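Local coordinates for flagellar brake protein YcgR (Escherichia coli K-12, PDB 5Y6G) that acts as a flagellar brake, slowing the motor when cyclic di-GMP is bound by its PilZ domain, the part described here, at residues K22-S27 with P50-E55; R30-D35 with L44-K49; A76-I81 with P97-R102. All coordinates share one frame; numbering follows the deposited sequence.

The three contacts trace a path from the far end of the PilZ beta barrel to its nucleotide site. Interaction 1 joins two loops, and interaction 2, nested within the loop it closes, meets it where Leu53 CD2 packs on Leu45 CD1 at 3.5 Å. Interaction 3 follows later in the chain, yet Glu55 OE1 lies 3.0 Å from Ile81 N, probably a hydrogen bond. Interactions 2 and 3, with centres about 10 Å apart, share one sheet, and Leu45 N probably bonds Pro97 O at 3.1 Å. Both reach the same cyclic di-GMP molecule, Asp35 through OD1 and Arg98 through NH2, while Asp35 OD2 and Arg98 NH2 make a long, weak ion pair of 3.6 Å.

Interaction 1: residues K22-S27 with P50-E55; sequences KLADNS and PAELQE
Glu52 sends its CG opposite the backbone N (chi1 -176°) and then bends at chi2, which turns its carboxylate back toward Ala24 and Asp25. Asp25 holds its own CG between the backbone N and the carbonyl carbon (chi1 67°), where OD2 can fold over the chain ahead. The result is an Asx turn set on a type I beta turn, Leu23 to Asn26, in the loop between strands 18-22 and 28-36 of the PilZ domain. Asp25 OD2 accepts twice, from Ser27 N at 2.9 Å, above the carboxylate plane, and from Ser27 OG at 2.8 Å on the syn side, so the carboxylate is fixed within its own loop. Asn26 N also bonds Leu23 O at 2.8 Å to close the turn.

Across the contact the polar link is slight: Asp25 N gives a weak hydrogen bond of 3.4 Å to Glu52 OE1. That same oxygen stands 3.4 Å from Asp25 OD1, with the two carboxylate planes 85° apart and the two side chains running antiparallel alongside each other. Two acids this close would probably raise each other's proton affinity. The second oxygen, Glu52 OE2, rests 3.6 Å from the methyl of Ala24. Leu23 is the buried member of the contact; it also packs on Phe59, and its CD1 touches Pro50 CG at 4.4 Å.

Interaction 2: residues R30-D35 with L44-K49; sequences RFRLYD and LLETAK. With C2E (9,9'-[(2R,3R,3aS,5S,7aR,9R,10R,10aS,12S,14aR)-3,5,10,12-tetrahydroxy-5,12-dioxidooctahydro-2H,7H-difuro[3,2-d:3',2'-j][1,3,7,9,2,8]tetraoxadiphosphacyclododecine-2,9-diyl]bis(2-amino-1,9-dihydro-6H-purin-6-one)), chain C; SO4 (sulfate ion), chain D.
The phenol ring of Tyr34 is approached at a slant by the CD1 methyl of Leu44, 4.0 Å from Tyr34 CD1, and the Phe31 ring is likewise met obliquely by Leu45 CD2. The guanidinium of Arg30 instead uses its edge: O2 of a sulfate, probably from the crystallisation liquor, lies in its plane, bonded by NH2 at 3.0 Å and more weakly by NH1. These groups sit on the beta hairpin of strands 28-36 and 40-45, part of the PilZ barrel. Its backbone is held at the hydrogen-bonded antiparallel pair Arg32 and Leu44, where Arg32 N to Leu44 O and Leu44 N to Arg32 O both measure 2.8 Å. Nearer the ligand a classic beta bulge sets Tyr34 and Asp35 both opposite Gly42.

The other end of the hairpin is looser. Glu46, poorly ordered, crosses Arg32 at about a right angle, its OE1 3.7 Å from Arg32 CD, while the charged atoms Arg32 NH1 and Glu46 OE1 remain 5.0 Å apart. Tyr34 carries its ring opposite the backbone N (chi1 -174°), where it touches a second cyclic di-GMP molecule.

Asp35 opens the DxSxxG signature of PilZ domains. Replacing it with an alanine would probably leave guanine N1 and N2 without their shared acceptor, the base then being held here chiefly through its O6. A single oxygen, Asp35 OD1, takes both, N1 at 3.0 Å and N2 at 3.1 Å.

Interaction 3: residues A76-I81 with P97-R102; sequences AQLISI and PRLSFR. With C2E (9,9'-[(2R,3R,3aS,5S,7aR,9R,10R,10aS,12S,14aR)-3,5,10,12-tetrahydroxy-5,12-dioxidooctahydro-2H,7H-difuro[3,2-d:3',2'-j][1,3,7,9,2,8]tetraoxadiphosphacyclododecine-2,9-diyl]bis(2-amino-1,9-dihydro-6H-purin-6-one)), chain C.
Leu78 presses its CD1 methyl over one face of the Phe101 ring, a CH-pi contact 4.2 Å from the centroid and 17° off the ring normal. With CG anti to the backbone N (chi1 177°), Leu78 brings its CD1 methyl there. This is the tight part of the hairpin between strands 71-87 and 93-104: Ala76 CB also packs near the ring, and Leu99, Leu53 and Ile62 add to this buried layer. At its more open end Ile81 sets CG1 against Leu99 CD2.

The face bearing Gln77, Ser80, Ser100 and Arg102 is more polar and partly exposed, with the nucleotide lying over Ser100 and Arg102. Its loose end is where Gln77 NE2 and Arg102 NH2 come within 3.3 Å but are both donors, and the amide oxygen bonds Arg58 instead. One water links Ser80 O, Arg98 O and Ser100 OG.

At a classic beta bulge Ile79 and Ser80 both face Ser100: Ile79 N bonds Ser100 O at 2.7 Å, Ser80 N only weakly at 3.3 Å. Arg98, steadied by its NE on Leu99 O, sends NH2 to guanine O6 at 2.8 Å, while its NH1 pairs with a phosphate of a second cyclic di-GMP. Ser100 OG donates to that O6 at 2.9 Å. Both donors, two residues apart on one strand, lie on the barrel wall that forms the cyclic di-GMP site of this PilZ domain.

Interaction 1: residues K22-S27 with P50-E55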
# COMPACT_ATOMS: atom_id res chain seq x y z
N LYS A 22 -7.53 0.62 11.96
CA LYS A 22 -8.86 0.57 12.56
C LYS A 22 -9.73 1.69 12.00
O LYS A 22 -9.25 2.78 11.67
CB LYS A 22 -8.78 0.68 14.08
CG LYS A 22 -7.98 -0.44 14.74
CD LYS A 22 -8.00 -0.31 16.25
CE LYS A 22 -9.41 -0.49 16.80
NZ LYS A 22 -9.95 -1.84 16.52
N LEU A 23 -11.03 1.40 11.89
CA LEU A 23 -12.00 2.37 11.41
C LEU A 23 -12.77 2.97 12.58
O LEU A 23 -12.64 2.55 13.73
CB LEU A 23 -12.97 1.70 10.42
CG LEU A 23 -12.35 1.11 9.15
CD1 LEU A 23 -13.44 0.61 8.21
CD2 LEU A 23 -11.49 2.15 8.44
N ALA A 24 -13.58 3.99 12.27
CA ALA A 24 -14.33 4.66 13.32
C ALA A 24 -15.32 3.73 14.01
O ALA A 24 -15.65 3.93 15.18
CB ALA A 24 -15.07 5.87 12.74
N ASP A 25 -15.79 2.70 13.31
CA ASP A 25 -16.67 1.71 13.90
C ASP A 25 -15.91 0.64 14.69
O ASP A 25 -16.53 -0.31 15.17
CB ASP A 25 -17.54 1.06 12.82
CG ASP A 25 -16.74 0.23 11.84
OD1 ASP A 25 -17.36 -0.41 10.96
OD2 ASP A 25 -15.49 0.20 11.95
N ASN A 26 -14.59 0.79 14.83
CA ASN A 26 -13.70 -0.07 15.59
C ASN A 26 -13.40 -1.38 14.87
O ASN A 26 -12.76 -2.27 15.46
CB ASN A 26 -14.25 -0.37 16.99
CG ASN A 26 -13.16 -0.44 18.04
OD1 ASN A 26 -12.06 0.08 17.84
ND2 ASN A 26 -13.45 -1.08 19.16
N SER A 27 -13.83 -1.54 13.63
CA SER A 27 -13.46 -2.72 12.86
C SER A 27 -12.09 -2.52 12.22
O SER A 27 -11.61 -1.40 12.05
CB SER A 27 -14.51 -3.04 11.79
OG SER A 27 -14.48 -2.07 10.75
N PRO A 50 -15.90 -1.37 2.35
CA PRO A 50 -16.98 -1.10 3.31
C PRO A 50 -17.54 0.30 3.09
O PRO A 50 -16.85 1.20 2.61
CB PRO A 50 -16.29 -1.22 4.67
CG PRO A 50 -14.83 -1.03 4.38
CD PRO A 50 -14.61 -1.61 3.01
N ALA A 51 -18.82 0.46 3.43
CA ALA A 51 -19.47 1.76 3.23
C ALA A 51 -18.73 2.86 3.98
O ALA A 51 -18.65 4.00 3.51
CB ALA A 51 -20.93 1.69 3.68
N GLU A 52 -18.17 2.54 5.15
CA GLU A 52 -17.44 3.55 5.92
C GLU A 52 -16.26 4.11 5.12
O GLU A 52 -16.00 5.32 5.16
CB GLU A 52 -16.95 2.94 7.23
CG GLU A 52 -16.26 3.94 8.14
CD GLU A 52 -16.85 3.97 9.53
OE1 GLU A 52 -16.99 2.90 10.15
OE2 GLU A 52 -17.20 5.08 10.00
N LEU A 53 -15.55 3.25 4.41
CA LEU A 53 -14.35 3.68 3.69
C LEU A 53 -14.72 4.61 2.54
O LEU A 53 -15.59 4.29 1.72
CB LEU A 53 -13.58 2.46 3.17
CG LEU A 53 -12.18 2.70 2.61
CD1 LEU A 53 -11.23 3.18 3.70
CD2 LEU A 53 -11.65 1.43 1.96
N GLN A 54 -14.05 5.76 2.48
CA GLN A 54 -14.25 6.70 1.38
C GLN A 54 -13.11 7.71 1.42
O GLN A 54 -12.37 7.82 2.40
CB GLN A 54 -15.60 7.40 1.46
CG GLN A 54 -15.88 8.11 2.77
CD GLN A 54 -17.15 8.93 2.72
OE1 GLN A 54 -17.37 9.71 1.79
NE2 GLN A 54 -18.01 8.74 3.71
N GLU A 55 -12.98 8.46 0.32
CA GLU A 55 -11.88 9.39 0.16
C GLU A 55 -12.02 10.56 1.12
O GLU A 55 -13.13 11.02 1.42
CB GLU A 55 -11.81 9.88 -1.29
CG GLU A 55 -12.05 8.77 -2.31
CD GLU A 55 -12.08 9.28 -3.74
OE1 GLU A 55 -12.12 8.44 -4.66
OE2 GLU A 55 -12.05 10.51 -3.94

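Interaction 2: residues R30-D35 with L44-K49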
# COMPACT_ATOMS: atom_id res chain seq x y z
N ARG A 30 -8.03 -4.36 6.36
CA ARG A 30 -6.81 -5.00 5.91
C ARG A 30 -6.68 -4.85 4.40
O ARG A 30 -7.67 -4.94 3.67
CB ARG A 30 -6.79 -6.49 6.28
CG ARG A 30 -6.93 -6.75 7.78
CD ARG A 30 -7.05 -8.24 8.09
NE ARG A 30 -7.20 -8.47 9.52
CZ ARG A 30 -8.36 -8.42 10.17
NH1 ARG A 30 -9.48 -8.14 9.52
NH2 ARG A 30 -8.40 -8.64 11.48
N PHE A 31 -5.45 -4.61 3.94
CA PHE A 31 -5.20 -4.42 2.52
C PHE A 31 -3.76 -4.78 2.21
O PHE A 31 -2.88 -4.69 3.07
CB PHE A 31 -5.50 -2.98 2.07
CG PHE A 31 -5.09 -1.93 3.07
CD1 PHE A 31 -5.92 -1.59 4.12
CD2 PHE A 31 -3.87 -1.28 2.95
CE1 PHE A 31 -5.55 -0.62 5.04
CE2 PHE A 31 -3.49 -0.31 3.86
CZ PHE A 31 -4.33 0.02 4.90
N ARG A 32 -3.53 -5.20 0.96
CA ARG A 32 -2.20 -5.59 0.50
C ARG A 32 -1.46 -4.37 -0.03
O ARG A 32 -2.04 -3.56 -0.77
CB ARG A 32 -2.31 -6.66 -0.59
CG ARG A 32 -3.16 -7.86 -0.21
CD ARG A 32 -3.82 -8.48 -1.44
NE ARG A 32 -2.86 -9.10 -2.34
CZ ARG A 32 -2.64 -10.41 -2.42
NH1 ARG A 32 -3.31 -11.25 -1.64
NH2 ARG A 32 -1.74 -10.88 -3.27
N LEU A 33 -0.19 -4.25 0.33
CA LEU A 33 0.63 -3.17 -0.21
C LEU A 33 0.81 -3.37 -1.71
O LEU A 33 1.15 -4.46 -2.17
CB LEU A 33 1.99 -3.13 0.49
CG LEU A 33 2.95 -2.03 0.04
CD1 LEU A 33 2.35 -0.66 0.29
CD2 LEU A 33 4.29 -2.18 0.76
N TYR A 34 0.56 -2.30 -2.48
CA TYR A 34 0.68 -2.35 -3.93
C TYR A 34 1.96 -1.68 -4.42
O TYR A 34 2.77 -2.31 -5.10
CB TYR A 34 -0.55 -1.72 -4.59
CG TYR A 34 -0.56 -1.86 -6.09
CD1 TYR A 34 -0.90 -3.07 -6.69
CD2 TYR A 34 -0.22 -0.80 -6.91
CE1 TYR A 34 -0.91 -3.21 -8.06
CE2 TYR A 34 -0.23 -0.92 -8.28
CZ TYR A 34 -0.57 -2.13 -8.86
OH TYR A 34 -0.58 -2.26 -10.23
N ASP A 35 2.15 -0.40 -4.10
CA ASP A 35 3.40 0.28 -4.41
C ASP A 35 3.70 1.26 -3.29
O ASP A 35 2.85 1.54 -2.43
CB ASP A 35 3.36 0.96 -5.78
CG ASP A 35 2.29 2.04 -5.88
OD1 ASP A 35 1.86 2.57 -4.83
OD2 ASP A 35 1.89 2.37 -7.01
N LEU A 44 -4.39 -2.63 -2.06
CA LEU A 44 -5.53 -3.37 -2.58
C LEU A 44 -6.37 -3.90 -1.43
O LEU A 44 -5.83 -4.43 -0.45
CB LEU A 44 -5.07 -4.53 -3.47
CG LEU A 44 -4.22 -4.18 -4.68
CD1 LEU A 44 -3.80 -5.44 -5.43
CD2 LEU A 44 -4.98 -3.23 -5.59
N LEU A 45 -7.68 -3.75 -1.54
CA LEU A 45 -8.58 -4.28 -0.53
C LEU A 45 -8.87 -5.76 -0.78
O LEU A 45 -8.75 -6.27 -1.90
CB LEU A 45 -9.90 -3.51 -0.51
CG LEU A 45 -10.00 -2.36 0.49
CD1 LEU A 45 -11.41 -1.79 0.49
CD2 LEU A 45 -9.61 -2.83 1.88
N GLU A 46 -9.25 -6.45 0.29
CA GLU A 46 -9.63 -7.86 0.19
C GLU A 46 -11.08 -8.00 -0.27
O GLU A 46 -11.36 -8.60 -1.31
CB GLU A 46 -9.43 -8.56 1.54
CG GLU A 46 -8.34 -7.94 2.41
CD GLU A 46 -6.96 -8.06 1.79
OE1 GLU A 46 -6.84 -8.65 0.70
OE2 GLU A 46 -5.99 -7.56 2.41
N THR A 47 -12.01 -7.45 0.50
CA THR A 47 -13.42 -7.47 0.15
C THR A 47 -13.76 -6.30 -0.76
O THR A 47 -12.89 -5.54 -1.21
CB THR A 47 -14.28 -7.40 1.41
OG1 THR A 47 -14.49 -6.02 1.77
CG2 THR A 47 -13.61 -8.11 2.57
N ALA A 48 -15.05 -6.14 -1.05
CA ALA A 48 -15.55 -4.89 -1.58
C ALA A 48 -15.46 -3.82 -0.49
O ALA A 48 -15.54 -4.12 0.70
CB ALA A 48 -16.99 -5.04 -2.06
N LYS A 49 -15.28 -2.57 -0.91
CA LYS A 49 -15.03 -1.51 0.05
C LYS A 49 -16.18 -1.44 1.05
O LYS A 49 -17.35 -1.47 0.64
CB LYS A 49 -14.86 -0.16 -0.65
CG LYS A 49 -16.07 0.76 -0.49
CD LYS A 49 -15.77 2.17 -0.96
CE LYS A 49 -16.93 3.10 -0.64
NZ LYS A 49 -18.21 2.65 -1.26
P1 C2E C . -2.65 13.87 -5.05
O2P C2E C . -3.85 12.94 -5.57
O1P C2E C . -3.20 14.90 -4.14
O5' C2E C . -1.56 12.98 -4.27
C5' C2E C . -0.49 13.57 -3.53
C4' C2E C . 0.58 12.53 -3.20
O4' C2E C . 0.00 11.39 -2.56
C3' C2E C . 1.24 11.97 -4.47
O3' C2E C . 2.29 12.81 -4.96
C2' C2E C . 1.80 10.64 -3.96
O2' C2E C . 3.09 10.82 -3.38
C1' C2E C . 0.78 10.23 -2.88
N9 C2E C . -0.08 9.17 -3.42
C8 C2E C . -1.41 9.25 -3.71
N7 C2E C . -1.83 8.11 -4.17
C5 C2E C . -0.80 7.23 -4.21
C6 C2E C . -0.67 5.88 -4.61
O6 C2E C . -1.62 5.25 -5.04
N1 C2E C . 0.55 5.30 -4.51
C2 C2E C . 1.61 6.01 -4.03
N2 C2E C . 2.83 5.39 -3.95
N3 C2E C . 1.50 7.26 -3.66
C4 C2E C . 0.33 7.90 -3.73
P11 C2E C . 2.82 12.71 -6.48
O21 C2E C . 3.23 11.18 -6.81
O11 C2E C . 4.00 13.58 -6.66
O5A C2E C . 1.64 13.19 -7.47
C5A C2E C . 1.12 14.52 -7.42
C4A C2E C . -0.24 14.62 -8.10
O4A C2E C . -0.19 14.08 -9.42
C3A C2E C . -1.31 13.81 -7.36
O3A C2E C . -1.94 14.56 -6.32
C2A C2E C . -2.31 13.51 -8.48
O2A C2E C . -3.25 14.59 -8.59
C1A C2E C . -1.42 13.42 -9.73
N91 C2E C . -1.17 12.01 -10.05
C81 C2E C . 0.01 11.35 -9.93
N71 C2E C . -0.13 10.11 -10.29
C51 C2E C . -1.41 9.89 -10.67
C61 C2E C . -2.13 8.76 -11.15
O61 C2E C . -1.58 7.68 -11.30
N11 C2E C . -3.44 8.92 -11.43
C21 C2E C . -4.05 10.13 -11.26
N21 C2E C . -5.38 10.25 -11.56
N31 C2E C . -3.39 11.18 -10.82
C41 C2E C . -2.09 11.10 -10.51
S SO4 D . -12.17 -7.29 12.83
O1 SO4 D . -13.38 -7.96 13.31
O2 SO4 D . -11.15 -8.29 12.52
O3 SO4 D . -11.67 -6.38 13.86
O4 SO4 D . -12.49 -6.52 11.63

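Interaction 3: residues A76-I81 with P97-R102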
# COMPACT_ATOMS: atom_id res chain seq x y z
N ALA A 76 -1.53 8.63 7.26
CA ALA A 76 -1.81 8.81 5.85
C ALA A 76 -3.24 9.29 5.67
O ALA A 76 -4.10 9.09 6.54
CB ALA A 76 -1.59 7.51 5.07
N GLN A 77 -3.49 9.93 4.53
CA GLN A 77 -4.82 10.34 4.12
C GLN A 77 -5.22 9.54 2.89
O GLN A 77 -4.47 9.49 1.91
CB GLN A 77 -4.87 11.84 3.81
CG GLN A 77 -6.20 12.30 3.22
CD GLN A 77 -6.31 13.81 3.11
OE1 GLN A 77 -6.97 14.45 3.93
NE2 GLN A 77 -5.66 14.38 2.10
N LEU A 78 -6.40 8.93 2.94
CA LEU A 78 -6.94 8.23 1.78
C LEU A 78 -7.34 9.25 0.73
O LEU A 78 -8.30 10.00 0.91
CB LEU A 78 -8.13 7.37 2.20
CG LEU A 78 -8.81 6.64 1.04
CD1 LEU A 78 -7.80 5.78 0.29
CD2 LEU A 78 -9.96 5.79 1.57
N ILE A 79 -6.61 9.28 -0.38
CA ILE A 79 -6.84 10.28 -1.42
C ILE A 79 -7.83 9.81 -2.48
O ILE A 79 -8.63 10.61 -2.98
CB ILE A 79 -5.51 10.69 -2.08
CG1 ILE A 79 -4.60 11.38 -1.06
CG2 ILE A 79 -5.75 11.59 -3.27
CD1 ILE A 79 -5.23 12.61 -0.44
N SER A 80 -7.82 8.53 -2.84
CA SER A 80 -8.67 8.07 -3.93
C SER A 80 -8.93 6.58 -3.81
O SER A 80 -8.03 5.81 -3.43
CB SER A 80 -8.03 8.38 -5.29
OG SER A 80 -8.93 8.12 -6.35
N ILE A 81 -10.16 6.17 -4.12
CA ILE A 81 -10.53 4.77 -4.25
C ILE A 81 -10.83 4.51 -5.72
O ILE A 81 -11.75 5.11 -6.29
CB ILE A 81 -11.75 4.42 -3.38
CG1 ILE A 81 -11.49 4.76 -1.92
CG2 ILE A 81 -12.10 2.94 -3.53
CD1 ILE A 81 -12.68 4.50 -1.01
N PRO A 97 -11.13 -3.04 -5.07
CA PRO A 97 -10.84 -1.63 -4.80
C PRO A 97 -9.34 -1.37 -4.66
O PRO A 97 -8.61 -2.12 -4.02
CB PRO A 97 -11.56 -1.36 -3.47
CG PRO A 97 -12.50 -2.52 -3.28
CD PRO A 97 -11.85 -3.68 -3.96
N ARG A 98 -8.90 -0.27 -5.27
CA ARG A 98 -7.52 0.19 -5.19
C ARG A 98 -7.48 1.47 -4.37
O ARG A 98 -8.23 2.42 -4.64
CB ARG A 98 -6.94 0.43 -6.59
CG ARG A 98 -5.75 1.39 -6.64
CD ARG A 98 -4.54 0.83 -5.91
NE ARG A 98 -3.44 1.80 -5.85
CZ ARG A 98 -2.61 2.06 -6.86
NH1 ARG A 98 -2.76 1.42 -8.01
NH2 ARG A 98 -1.64 2.95 -6.71
N LEU A 99 -6.62 1.50 -3.36
CA LEU A 99 -6.51 2.63 -2.45
C LEU A 99 -5.26 3.43 -2.78
O LEU A 99 -4.20 2.86 -3.07
CB LEU A 99 -6.48 2.16 -1.00
CG LEU A 99 -7.62 1.24 -0.54
CD1 LEU A 99 -7.47 0.89 0.94
CD2 LEU A 99 -8.99 1.84 -0.81
N SER A 100 -5.39 4.75 -2.73
CA SER A 100 -4.27 5.66 -2.95
C SER A 100 -4.13 6.55 -1.73
O SER A 100 -5.02 7.36 -1.45
CB SER A 100 -4.48 6.48 -4.22
OG SER A 100 -4.49 5.64 -5.36
N PHE A 101 -3.02 6.41 -1.01
CA PHE A 101 -2.77 7.15 0.21
C PHE A 101 -1.70 8.21 -0.01
O PHE A 101 -0.79 8.06 -0.83
CB PHE A 101 -2.31 6.23 1.34
CG PHE A 101 -3.36 5.30 1.84
CD1 PHE A 101 -4.25 5.72 2.82
CD2 PHE A 101 -3.46 4.02 1.33
CE1 PHE A 101 -5.23 4.87 3.29
CE2 PHE A 101 -4.44 3.15 1.78
CZ PHE A 101 -5.32 3.58 2.77
N ARG A 102 -1.82 9.30 0.76
CA ARG A 102 -0.76 10.29 0.91
C ARG A 102 -0.30 10.27 2.36
O ARG A 102 -1.12 10.42 3.28
CB ARG A 102 -1.24 11.69 0.51
CG ARG A 102 -0.22 12.79 0.80
CD ARG A 102 -0.72 14.19 0.42
NE ARG A 102 -1.85 14.64 1.24
CZ ARG A 102 -1.76 15.46 2.28
NH1 ARG A 102 -0.58 15.93 2.66
NH2 ARG A 102 -2.85 15.82 2.95
P1 C2E C . -2.65 13.87 -5.05
O2P C2E C . -3.85 12.94 -5.57
O1P C2E C . -3.20 14.90 -4.14
O5' C2E C . -1.56 12.98 -4.27
C5' C2E C . -0.49 13.57 -3.53
C4' C2E C . 0.58 12.53 -3.20
O4' C2E C . 0.00 11.39 -2.56
C3' C2E C . 1.24 11.97 -4.47
O3' C2E C . 2.29 12.81 -4.96
C2' C2E C . 1.80 10.64 -3.96
O2' C2E C . 3.09 10.82 -3.38
C1' C2E C . 0.78 10.23 -2.88
N9 C2E C . -0.08 9.17 -3.42
C8 C2E C . -1.41 9.25 -3.71
N7 C2E C . -1.83 8.11 -4.17
C5 C2E C . -0.80 7.23 -4.21
C6 C2E C . -0.67 5.88 -4.61
O6 C2E C . -1.62 5.25 -5.04
N1 C2E C . 0.55 5.30 -4.51
C2 C2E C . 1.61 6.01 -4.03
N2 C2E C . 2.83 5.39 -3.95
N3 C2E C . 1.50 7.26 -3.66
C4 C2E C . 0.33 7.90 -3.73
P11 C2E C . 2.82 12.71 -6.48
O21 C2E C . 3.23 11.18 -6.81
O11 C2E C . 4.00 13.58 -6.66
O5A C2E C . 1.64 13.19 -7.47
C5A C2E C . 1.12 14.52 -7.42
C4A C2E C . -0.24 14.62 -8.10
O4A C2E C . -0.19 14.08 -9.42
C3A C2E C . -1.31 13.81 -7.36
O3A C2E C . -1.94 14.56 -6.32
C2A C2E C . -2.31 13.51 -8.48
O2A C2E C . -3.25 14.59 -8.59
C1A C2E C . -1.42 13.42 -9.73
N91 C2E C . -1.17 12.01 -10.05
C81 C2E C . 0.01 11.35 -9.93
N71 C2E C . -0.13 10.11 -10.29
C51 C2E C . -1.41 9.89 -10.67
C61 C2E C . -2.13 8.76 -11.15
O61 C2E C . -1.58 7.68 -11.30
N11 C2E C . -3.44 8.92 -11.43
C21 C2E C . -4.05 10.13 -11.26
N21 C2E C . -5.38 10.25 -11.56
N31 C2E C . -3.39 11.18 -10.82
C41 C2E C . -2.09 11.10 -10.51
O HOH W 1 -6.85 4.59 -5.88